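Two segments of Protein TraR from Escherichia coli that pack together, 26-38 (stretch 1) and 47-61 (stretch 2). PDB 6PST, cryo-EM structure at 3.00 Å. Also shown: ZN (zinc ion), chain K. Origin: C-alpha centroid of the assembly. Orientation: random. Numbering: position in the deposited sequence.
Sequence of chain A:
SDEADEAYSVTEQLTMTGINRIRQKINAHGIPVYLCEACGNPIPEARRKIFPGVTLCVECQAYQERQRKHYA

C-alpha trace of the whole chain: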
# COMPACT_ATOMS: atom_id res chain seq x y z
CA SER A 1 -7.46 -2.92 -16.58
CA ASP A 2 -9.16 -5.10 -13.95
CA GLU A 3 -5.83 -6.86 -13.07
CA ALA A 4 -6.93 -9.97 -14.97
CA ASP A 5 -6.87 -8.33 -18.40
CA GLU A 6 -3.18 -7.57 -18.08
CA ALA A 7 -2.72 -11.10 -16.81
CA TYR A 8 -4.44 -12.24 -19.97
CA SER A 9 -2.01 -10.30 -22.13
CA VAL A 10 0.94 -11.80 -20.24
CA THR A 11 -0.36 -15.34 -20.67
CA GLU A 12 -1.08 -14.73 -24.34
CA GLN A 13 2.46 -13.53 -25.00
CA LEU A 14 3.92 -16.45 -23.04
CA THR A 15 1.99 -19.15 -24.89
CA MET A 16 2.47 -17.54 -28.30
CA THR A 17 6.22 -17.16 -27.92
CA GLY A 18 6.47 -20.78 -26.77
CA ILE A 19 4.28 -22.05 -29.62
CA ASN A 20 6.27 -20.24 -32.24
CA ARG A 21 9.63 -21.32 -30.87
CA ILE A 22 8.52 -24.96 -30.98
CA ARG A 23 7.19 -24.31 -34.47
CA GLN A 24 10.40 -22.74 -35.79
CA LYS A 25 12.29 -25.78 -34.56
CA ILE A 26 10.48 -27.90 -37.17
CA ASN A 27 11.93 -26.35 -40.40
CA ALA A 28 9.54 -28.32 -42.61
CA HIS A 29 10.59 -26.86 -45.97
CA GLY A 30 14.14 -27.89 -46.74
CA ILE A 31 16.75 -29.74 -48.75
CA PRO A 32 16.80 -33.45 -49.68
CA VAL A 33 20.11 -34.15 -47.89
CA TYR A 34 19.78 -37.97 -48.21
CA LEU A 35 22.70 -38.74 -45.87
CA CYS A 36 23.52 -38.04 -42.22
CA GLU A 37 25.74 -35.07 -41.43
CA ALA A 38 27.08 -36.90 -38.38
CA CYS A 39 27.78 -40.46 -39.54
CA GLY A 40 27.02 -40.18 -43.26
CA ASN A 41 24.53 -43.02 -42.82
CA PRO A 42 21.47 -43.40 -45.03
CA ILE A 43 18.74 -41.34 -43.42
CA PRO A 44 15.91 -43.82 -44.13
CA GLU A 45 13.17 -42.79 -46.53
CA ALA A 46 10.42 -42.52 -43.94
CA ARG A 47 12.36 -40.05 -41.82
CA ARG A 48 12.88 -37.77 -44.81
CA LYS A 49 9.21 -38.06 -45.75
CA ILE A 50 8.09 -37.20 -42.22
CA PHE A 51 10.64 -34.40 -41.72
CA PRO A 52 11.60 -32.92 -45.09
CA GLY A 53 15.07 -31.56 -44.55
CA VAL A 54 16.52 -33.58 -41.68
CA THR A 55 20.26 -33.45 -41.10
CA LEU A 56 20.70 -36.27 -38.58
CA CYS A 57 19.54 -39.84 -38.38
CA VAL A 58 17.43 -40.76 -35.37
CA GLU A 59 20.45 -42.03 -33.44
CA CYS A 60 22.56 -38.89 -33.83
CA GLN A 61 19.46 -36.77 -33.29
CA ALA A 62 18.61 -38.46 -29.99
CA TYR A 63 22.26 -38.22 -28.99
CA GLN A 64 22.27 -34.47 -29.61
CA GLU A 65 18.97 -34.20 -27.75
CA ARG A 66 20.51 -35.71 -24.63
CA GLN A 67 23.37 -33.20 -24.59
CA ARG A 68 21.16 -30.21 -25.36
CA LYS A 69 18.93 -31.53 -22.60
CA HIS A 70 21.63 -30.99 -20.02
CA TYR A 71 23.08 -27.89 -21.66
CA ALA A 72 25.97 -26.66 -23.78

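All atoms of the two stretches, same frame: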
# COMPACT_ATOMS: atom_id res chain seq x y z
N ILE A 26 10.87 -26.79 -36.29
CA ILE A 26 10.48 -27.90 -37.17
C ILE A 26 11.21 -27.82 -38.51
O ILE A 26 11.66 -28.85 -39.03
CB ILE A 26 8.96 -27.92 -37.37
CG1 ILE A 26 8.35 -29.02 -36.51
CG2 ILE A 26 8.62 -28.12 -38.83
CD1 ILE A 26 6.97 -29.38 -36.91
N ASN A 27 11.35 -26.61 -39.07
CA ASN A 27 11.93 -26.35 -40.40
C ASN A 27 11.45 -27.35 -41.46
O ASN A 27 12.24 -28.11 -42.02
CB ASN A 27 13.47 -26.25 -40.37
CG ASN A 27 14.14 -27.45 -39.72
OD1 ASN A 27 14.07 -28.57 -40.21
ND2 ASN A 27 14.84 -27.20 -38.61
N ALA A 28 10.14 -27.33 -41.72
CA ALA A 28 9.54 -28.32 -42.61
C ALA A 28 10.09 -28.22 -44.03
O ALA A 28 10.53 -29.22 -44.60
CB ALA A 28 8.02 -28.16 -42.63
N HIS A 29 10.04 -27.04 -44.64
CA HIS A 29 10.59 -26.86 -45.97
C HIS A 29 12.11 -26.94 -45.91
O HIS A 29 12.74 -26.32 -45.05
CB HIS A 29 10.15 -25.53 -46.56
N GLY A 30 12.70 -27.70 -46.83
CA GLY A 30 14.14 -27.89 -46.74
C GLY A 30 14.73 -28.58 -47.95
O GLY A 30 14.18 -28.55 -49.05
N ILE A 31 15.87 -29.21 -47.71
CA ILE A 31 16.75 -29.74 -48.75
C ILE A 31 16.82 -31.26 -48.62
O ILE A 31 16.69 -31.80 -47.51
CB ILE A 31 18.12 -29.05 -48.66
CG1 ILE A 31 18.01 -27.64 -49.23
CG2 ILE A 31 19.22 -29.84 -49.35
CD1 ILE A 31 19.29 -26.86 -49.19
N PRO A 32 17.04 -31.99 -49.71
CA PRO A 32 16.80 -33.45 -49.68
C PRO A 32 17.89 -34.30 -49.06
O PRO A 32 17.93 -35.49 -49.37
CB PRO A 32 16.62 -33.79 -51.17
CG PRO A 32 17.37 -32.74 -51.88
CD PRO A 32 17.16 -31.50 -51.09
N VAL A 33 18.71 -33.77 -48.13
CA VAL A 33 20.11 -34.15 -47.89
C VAL A 33 20.49 -35.61 -48.18
O VAL A 33 21.58 -35.86 -48.71
CB VAL A 33 20.49 -33.83 -46.43
CG1 VAL A 33 20.29 -32.36 -46.15
CG2 VAL A 33 19.67 -34.67 -45.48
N TYR A 34 19.64 -36.57 -47.83
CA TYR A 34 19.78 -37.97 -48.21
C TYR A 34 20.84 -38.73 -47.42
O TYR A 34 20.89 -39.95 -47.50
CB TYR A 34 20.09 -38.12 -49.71
CG TYR A 34 18.89 -38.04 -50.61
CD1 TYR A 34 17.82 -38.90 -50.45
CD2 TYR A 34 18.83 -37.11 -51.64
CE1 TYR A 34 16.72 -38.83 -51.27
CE2 TYR A 34 17.73 -37.03 -52.46
CZ TYR A 34 16.68 -37.89 -52.27
OH TYR A 34 15.58 -37.83 -53.09
N LEU A 35 21.68 -38.04 -46.64
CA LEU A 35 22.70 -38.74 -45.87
C LEU A 35 23.06 -37.96 -44.61
O LEU A 35 23.09 -36.73 -44.62
CB LEU A 35 23.95 -38.98 -46.72
CG LEU A 35 23.87 -40.17 -47.68
CD1 LEU A 35 25.21 -40.40 -48.36
CD2 LEU A 35 23.42 -41.42 -46.95
N CYS A 36 23.35 -38.68 -43.52
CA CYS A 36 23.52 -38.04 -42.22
C CYS A 36 24.75 -37.14 -42.21
O CYS A 36 25.80 -37.50 -42.74
CB CYS A 36 23.64 -39.10 -41.13
SG CYS A 36 24.03 -38.41 -39.51
N GLU A 37 24.61 -35.97 -41.59
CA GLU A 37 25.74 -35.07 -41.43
C GLU A 37 26.59 -35.41 -40.22
O GLU A 37 27.56 -34.70 -39.94
CB GLU A 37 25.26 -33.62 -41.33
CG GLU A 37 24.56 -33.12 -42.56
CD GLU A 37 24.05 -31.71 -42.39
OE1 GLU A 37 24.51 -31.03 -41.45
OE2 GLU A 37 23.19 -31.28 -43.19
N ALA A 38 26.25 -36.46 -39.49
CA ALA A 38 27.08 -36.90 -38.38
C ALA A 38 27.86 -38.15 -38.75
O ALA A 38 29.08 -38.20 -38.63
CB ALA A 38 26.21 -37.16 -37.14
N ARG A 47 11.99 -41.20 -42.62
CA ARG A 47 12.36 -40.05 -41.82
C ARG A 47 12.48 -38.80 -42.66
O ARG A 47 12.25 -37.69 -42.17
CB ARG A 47 13.65 -40.32 -41.06
CG ARG A 47 13.92 -39.34 -39.96
CD ARG A 47 15.19 -39.68 -39.23
NE ARG A 47 15.74 -38.49 -38.60
CZ ARG A 47 15.36 -38.04 -37.42
NH1 ARG A 47 14.42 -38.68 -36.74
NH2 ARG A 47 15.91 -36.95 -36.91
N ARG A 48 12.83 -38.94 -43.94
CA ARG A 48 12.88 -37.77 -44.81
C ARG A 48 11.50 -37.41 -45.34
O ARG A 48 11.26 -36.27 -45.75
CB ARG A 48 13.85 -38.00 -45.97
CG ARG A 48 15.23 -37.44 -45.75
CD ARG A 48 16.16 -37.80 -46.89
NE ARG A 48 16.30 -39.25 -47.06
CZ ARG A 48 15.58 -39.96 -47.91
NH1 ARG A 48 14.67 -39.36 -48.67
NH2 ARG A 48 15.76 -41.27 -48.01
N LYS A 49 10.58 -38.37 -45.36
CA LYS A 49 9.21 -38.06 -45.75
C LYS A 49 8.46 -37.39 -44.61
O LYS A 49 7.67 -36.47 -44.84
CB LYS A 49 8.49 -39.33 -46.18
CG LYS A 49 6.99 -39.18 -46.24
CD LYS A 49 6.30 -40.51 -46.44
CE LYS A 49 6.70 -41.15 -47.76
NZ LYS A 49 5.95 -42.40 -48.02
N ILE A 50 8.69 -37.85 -43.38
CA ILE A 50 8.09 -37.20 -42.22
C ILE A 50 8.64 -35.79 -42.06
O ILE A 50 7.90 -34.80 -42.10
CB ILE A 50 8.34 -38.03 -40.95
CG1 ILE A 50 7.71 -39.40 -41.09
CG2 ILE A 50 7.76 -37.33 -39.76
CD1 ILE A 50 7.84 -40.22 -39.85
N PHE A 51 9.96 -35.68 -41.86
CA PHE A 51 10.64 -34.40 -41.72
C PHE A 51 11.41 -34.11 -43.00
O PHE A 51 12.55 -34.54 -43.16
CB PHE A 51 11.58 -34.41 -40.53
CG PHE A 51 10.88 -34.54 -39.23
CD1 PHE A 51 9.96 -33.59 -38.83
CD2 PHE A 51 11.13 -35.61 -38.40
CE1 PHE A 51 9.31 -33.71 -37.64
CE2 PHE A 51 10.48 -35.73 -37.20
CZ PHE A 51 9.57 -34.78 -36.82
N PRO A 52 10.81 -33.39 -43.95
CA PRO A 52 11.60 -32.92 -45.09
C PRO A 52 12.70 -31.99 -44.63
O PRO A 52 12.45 -30.92 -44.09
CB PRO A 52 10.56 -32.20 -45.95
CG PRO A 52 9.29 -32.92 -45.64
CD PRO A 52 9.37 -33.20 -44.17
N GLY A 53 13.94 -32.43 -44.82
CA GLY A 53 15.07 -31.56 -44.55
C GLY A 53 15.84 -31.90 -43.29
O GLY A 53 16.53 -31.03 -42.74
N VAL A 54 15.75 -33.14 -42.83
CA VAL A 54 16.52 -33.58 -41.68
C VAL A 54 18.01 -33.45 -41.99
O VAL A 54 18.42 -33.37 -43.15
CB VAL A 54 16.18 -35.03 -41.30
CG1 VAL A 54 16.67 -35.35 -39.91
CG2 VAL A 54 14.71 -35.25 -41.39
N THR A 55 18.82 -33.41 -40.94
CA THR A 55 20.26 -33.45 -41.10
C THR A 55 20.90 -34.57 -40.30
O THR A 55 22.08 -34.86 -40.51
CB THR A 55 20.88 -32.11 -40.70
OG1 THR A 55 20.39 -31.72 -39.41
CG2 THR A 55 20.53 -31.04 -41.71
N LEU A 56 20.16 -35.21 -39.41
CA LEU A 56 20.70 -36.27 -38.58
C LEU A 56 19.77 -37.47 -38.63
O LEU A 56 18.56 -37.32 -38.72
CB LEU A 56 20.86 -35.82 -37.13
CG LEU A 56 21.49 -34.45 -36.93
CD1 LEU A 56 21.68 -34.16 -35.45
CD2 LEU A 56 22.81 -34.37 -37.66
N CYS A 57 20.35 -38.67 -38.59
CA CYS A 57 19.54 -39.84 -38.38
C CYS A 57 18.98 -39.82 -36.96
O CYS A 57 19.34 -38.98 -36.13
CB CYS A 57 20.35 -41.12 -38.61
SG CYS A 57 21.53 -41.50 -37.31
N VAL A 58 18.11 -40.78 -36.66
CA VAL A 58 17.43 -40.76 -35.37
C VAL A 58 18.42 -41.00 -34.24
O VAL A 58 18.25 -40.47 -33.14
CB VAL A 58 16.28 -41.77 -35.35
CG1 VAL A 58 16.65 -42.99 -36.16
CG2 VAL A 58 15.97 -42.16 -33.93
N GLU A 59 19.47 -41.77 -34.49
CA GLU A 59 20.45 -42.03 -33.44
C GLU A 59 21.23 -40.78 -33.09
O GLU A 59 21.32 -40.40 -31.92
CB GLU A 59 21.38 -43.16 -33.88
CG GLU A 59 20.66 -44.45 -34.18
CD GLU A 59 21.55 -45.47 -34.84
OE1 GLU A 59 22.66 -45.11 -35.28
OE2 GLU A 59 21.15 -46.65 -34.91
N CYS A 60 21.81 -40.11 -34.10
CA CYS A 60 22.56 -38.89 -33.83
C CYS A 60 21.65 -37.79 -33.31
O CYS A 60 22.05 -36.97 -32.48
CB CYS A 60 23.30 -38.42 -35.08
SG CYS A 60 24.20 -39.70 -35.96
N GLN A 61 20.40 -37.76 -33.79
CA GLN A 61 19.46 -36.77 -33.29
C GLN A 61 19.18 -36.98 -31.81
O GLN A 61 19.22 -36.02 -31.03
CB GLN A 61 18.16 -36.83 -34.07
CG GLN A 61 17.15 -35.84 -33.58
CD GLN A 61 17.55 -34.43 -33.92
OE1 GLN A 61 18.27 -34.21 -34.89
NE2 GLN A 61 17.08 -33.47 -33.14
ZN ZN K . 23.24 -40.47 -38.54

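Small metal-bound folds often lack the hydrophobic core of larger domains, and the two segments of TraR illustrate how a single ion, one backbone hydrogen bond and a few close-fitting residues can take its place. Stretch 1 has no regular helix or strand, stretch 2 is a loop between two helical ends, and together they bury 714 Å².

At the start of stretch 2, Arg-47 does not reach the partner. It turns inward instead, its NE donating to Leu-56 O at 3.1 Å, with a weak second bond from NH2 to the same oxygen at 3.2 Å, tying the helix to its own loop. Arg-48 points toward stretch 1 and has the largest covered area of any residue here. Tyr-34 CE1 lies over one face of its guanidinium, 3.4 Å from Arg-48 NH1, while the aliphatic part of the arginine passes Pro-32 O, 3.8 Å from Arg-48 CD. A long side chain that is both flat and charged at its tip, yet apolar along its length, suits such mixed surroundings.

The helix gives way before Phe-51, where a type II turn running to Val-54 begins. Within it, Gly-53 has a positive phi of 106°, and a CB there would be jammed against the preceding carbonyl oxygen and would also come 3.2 Å from Gly-30 CA. Glycine facing glycine lets the two backbones approach, with 4.4 Å between Gly-30 CA and Gly-53 CA; Gly-53 CA also makes a CA-H...O contact with Ile-31 O at 3.4 Å. Where the turn ends, Val-33 CG2 comes to 2.9 Å from Val-54 O, tighter than comfortable packing.

Thr-55 supplies the hydrogen bond between the stretches: Glu-37 N donates to Thr-55 O at 3.0 Å, nearly linear at 170°. The Glu-37 side chain lies along the same residue, its OE2 3.1 Å from Thr-55 CG2. Leu-56 points away at its CB, but its end returns, and CD2 lies 4.4 Å from Ala-38 CB.

The zinc ion clasps this end of the contact. Cys-36 SG and Cys-57 SG each bind it at 2.4 Å, one from each stretch, with another ligand from elsewhere in the structure. Cys-57 also caps the following helix, its SG accepting from Cys-60 N at 3.5 Å, while Cys-36 SG accepts from Ala-38 N at 3.0 Å. Buried Cys-60 packs beside the site, its SG 3.8 Å from Cys-36 SG and 3.4 Å from Ala-38 CB.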